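PDB 6BFI: VIN1 from Oscarella pearsei, which binds actin filaments and may play a role in cell-cell adhesion, as a sponge member of the vinculin/alpha-catenin family. Local coordinates for residues R371-F376 and R416-T420. Sequence-based numbering, arbitrary orientation.
Sequences RVATDF and RLADT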
ATOM      1  N   ARG A 371      -6.156   6.687 -21.783  1.00 63.26           N
ATOM      2  CA  ARG A 371      -4.712   6.865 -21.660  1.00 58.21           C
ATOM      3  C   ARG A 371      -4.001   5.521 -21.588  1.00 54.67           C
ATOM      4  O   ARG A 371      -2.962   5.325 -22.230  1.00 52.08           O
ATOM      5  CB  ARG A 371      -4.383   7.704 -20.426  1.00 54.57           C
ATOM      6  CG  ARG A 371      -4.370   9.206 -20.672  1.00 63.44           C
ATOM      7  CD  ARG A 371      -3.133   9.638 -21.448  1.00 59.00           C
ATOM      8  NE  ARG A 371      -1.905   9.423 -20.689  1.00 59.95           N
ATOM      9  CZ  ARG A 371      -1.369  10.313 -19.858  1.00 58.06           C
ATOM     10  NH1 ARG A 371      -1.955  11.490 -19.677  1.00 58.75           N
ATOM     11  NH2 ARG A 371      -0.248  10.027 -19.206  1.00 51.16           N
ATOM     12  N   VAL A 372      -4.551   4.578 -20.820  1.00 53.11           N
ATOM     13  CA  VAL A 372      -3.933   3.258 -20.737  1.00 53.52           C
ATOM     14  C   VAL A 372      -4.013   2.542 -22.081  1.00 57.59           C
ATOM     15  O   VAL A 372      -3.039   1.921 -22.526  1.00 58.12           O
ATOM     16  CB  VAL A 372      -4.582   2.437 -19.612  1.00 54.23           C
ATOM     17  CG1 VAL A 372      -4.054   1.012 -19.619  1.00 54.10           C
ATOM     18  CG2 VAL A 372      -4.319   3.102 -18.277  1.00 53.79           C
ATOM     19  N   ALA A 373      -5.165   2.625 -22.753  1.00 55.36           N
ATOM     20  CA  ALA A 373      -5.310   1.975 -24.053  1.00 61.19           C
ATOM     21  C   ALA A 373      -4.322   2.524 -25.075  1.00 65.63           C
ATOM     22  O   ALA A 373      -3.892   1.794 -25.975  1.00 64.37           O
ATOM     23  CB  ALA A 373      -6.740   2.131 -24.566  1.00 66.96           C
ATOM     24  N   THR A 374      -3.947   3.798 -24.954  1.00 65.58           N
ATOM     25  CA  THR A 374      -3.027   4.388 -25.920  1.00 63.65           C
ATOM     26  C   THR A 374      -1.573   4.095 -25.568  1.00 56.83           C
ATOM     27  O   THR A 374      -0.786   3.682 -26.428  1.00 54.70           O
ATOM     28  CB  THR A 374      -3.252   5.896 -26.006  1.00 64.27           C
ATOM     29  OG1 THR A 374      -4.599   6.155 -26.421  1.00 62.87           O
ATOM     30  CG2 THR A 374      -2.287   6.521 -27.006  1.00 63.98           C
ATOM     31  N   ASP A 375      -1.197   4.301 -24.304  1.00 56.06           N
ATOM     32  CA  ASP A 375       0.218   4.293 -23.946  1.00 56.29           C
ATOM     33  C   ASP A 375       0.777   2.886 -23.745  1.00 53.26           C
ATOM     34  O   ASP A 375       1.972   2.668 -23.970  1.00 55.87           O
ATOM     35  CB  ASP A 375       0.436   5.134 -22.688  1.00 57.90           C
ATOM     36  CG  ASP A 375      -0.032   6.572 -22.858  1.00 66.63           C
ATOM     37  OD1 ASP A 375      -0.227   7.012 -24.012  1.00 73.05           O
ATOM     38  OD2 ASP A 375      -0.201   7.267 -21.832  1.00 66.34           O
ATOM     39  N   PHE A 376      -0.049   1.926 -23.334  1.00 53.19           N
ATOM     40  CA  PHE A 376       0.408   0.568 -23.074  1.00 50.25           C
ATOM     41  C   PHE A 376       0.082  -0.392 -24.211  1.00 52.38           C
ATOM     42  O   PHE A 376       0.103  -1.610 -24.006  1.00 54.67           O
ATOM     43  CB  PHE A 376      -0.194   0.046 -21.768  1.00 46.37           C
ATOM     44  CG  PHE A 376       0.422   0.631 -20.534  1.00 49.66           C
ATOM     45  CD1 PHE A 376       0.030   1.878 -20.072  1.00 55.06           C
ATOM     46  CD2 PHE A 376       1.383  -0.070 -19.827  1.00 51.27           C
ATOM     47  CE1 PHE A 376       0.595   2.417 -18.927  1.00 55.98           C
ATOM     48  CE2 PHE A 376       1.952   0.462 -18.685  1.00 53.83           C
ATOM     49  CZ  PHE A 376       1.557   1.707 -18.235  1.00 55.51           C
ATOM     50  N   ARG A 416       6.435   8.189 -20.910  1.00 53.47           N
ATOM     51  CA  ARG A 416       4.980   8.217 -21.016  1.00 50.07           C
ATOM     52  C   ARG A 416       4.341   7.124 -20.169  1.00 54.77           C
ATOM     53  O   ARG A 416       3.298   7.352 -19.537  1.00 43.85           O
ATOM     54  CB  ARG A 416       4.558   8.079 -22.477  1.00 48.10           C
ATOM     55  CG  ARG A 416       3.062   8.188 -22.701  1.00 48.31           C
ATOM     56  CD  ARG A 416       2.544   9.565 -22.321  1.00 55.56           C
ATOM     57  NE  ARG A 416       1.176   9.766 -22.786  1.00 63.77           N
ATOM     58  CZ  ARG A 416       0.553  10.939 -22.796  1.00 68.91           C
ATOM     59  NH1 ARG A 416       1.174  12.028 -22.365  1.00 72.99           N
ATOM     60  NH2 ARG A 416      -0.691  11.024 -23.245  1.00 68.76           N
ATOM     61  N   LEU A 417       4.942   5.931 -20.146  1.00 51.79           N
ATOM     62  CA  LEU A 417       4.426   4.865 -19.290  1.00 49.14           C
ATOM     63  C   LEU A 417       4.410   5.297 -17.829  1.00 51.33           C
ATOM     64  O   LEU A 417       3.403   5.126 -17.129  1.00 55.20           O
ATOM     65  CB  LEU A 417       5.260   3.595 -19.457  1.00 45.41           C
ATOM     66  CG  LEU A 417       5.204   2.888 -20.809  1.00 49.34           C
ATOM     67  CD1 LEU A 417       6.032   1.611 -20.760  1.00 49.97           C
ATOM     68  CD2 LEU A 417       3.763   2.594 -21.207  1.00 45.37           C
ATOM     69  N   ALA A 418       5.521   5.866 -17.352  1.00 51.76           N
ATOM     70  CA  ALA A 418       5.584   6.267 -15.948  1.00 48.89           C
ATOM     71  C   ALA A 418       4.612   7.405 -15.649  1.00 50.96           C
ATOM     72  O   ALA A 418       3.989   7.430 -14.580  1.00 48.81           O
ATOM     73  CB  ALA A 418       7.013   6.661 -15.578  1.00 46.98           C
ATOM     74  N   ASP A 419       4.467   8.352 -16.581  1.00 55.90           N
ATOM     75  CA  ASP A 419       3.504   9.434 -16.391  1.00 60.90           C
ATOM     76  C   ASP A 419       2.084   8.894 -16.289  1.00 59.91           C
ATOM     77  O   ASP A 419       1.313   9.312 -15.417  1.00 60.94           O
ATOM     78  CB  ASP A 419       3.611  10.445 -17.533  1.00 70.19           C
ATOM     79  CG  ASP A 419       4.798  11.375 -17.379  1.00 80.69           C
ATOM     80  OD1 ASP A 419       5.726  11.035 -16.615  1.00 87.66           O
ATOM     81  OD2 ASP A 419       4.803  12.446 -18.023  1.00 88.06           O
ATOM     82  N   THR A 420       1.723   7.959 -17.170  1.00 56.88           N
ATOM     83  CA  THR A 420       0.386   7.376 -17.121  1.00 53.71           C
ATOM     84  C   THR A 420       0.163   6.620 -15.818  1.00 50.94           C
ATOM     85  O   THR A 420      -0.910   6.720 -15.209  1.00 55.03           O
ATOM     86  CB  THR A 420       0.171   6.464 -18.328  1.00 55.41           C
ATOM     87  OG1 THR A 420       0.079   7.264 -19.513  1.00 59.88           O
ATOM     88  CG2 THR A 420      -1.107   5.651 -18.173  1.00 55.93           C
TER
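Arg371 and Thr420 meet at the centre of a polar cluster, where the arginine donates a hydrogen bond, NH2 to OG1 2.8 Å, with the oxygen in the guanidinium plane. Thr420 OG1 also lies against Asp375 OD2, probably as a donor, but the two are modelled too close for the bond to be relied on. Asp375 OD2 also receives Arg371 NE from one turn earlier on its own helix, at 3.0 Å and on the syn side of the carboxylate. Arg371, Asp375 and Thr420 are buried, and Arg416, an exposed residue of the opposing helix, closes the cluster with a salt bridge, NE 3.0 Å from OD2, although its hydrogen bonds to the two carboxylate oxygens are weak. Bends at chi2 and chi3 curl Arg371 so that its guanidinium lies flat against that of Arg416. The stacked groups have centres 3.6 Å apart and planes 19° from parallel. The negative charge of Asp375, bonded to both arginines, probably steadies the pair, and Arg371 NH1 is hydrogen-bonded to Leu308 O.

Beside this network the contact turns apolar. Leu417 CD2 sits almost exactly over the centre of the Phe376 ring in a CH-pi contact, 3.6 Å from the centroid, while Thr420 CG2 touches the ring edge at CE1 (3.7 Å). Thr420 thus turns its hydroxyl to the charges and its methyl to the phenylalanine.

The arrangement ties the C-terminal end of helix 344-375 to helix 399-427, whose local axes, over 371-375 and 416-420, run nearly antiparallel (166°) and 10.3 Å apart, as in the helical bundles of vinculins. Helix 466-493 packs on the apolar side, with Met486 against Phe376 and Trp479 against Leu417.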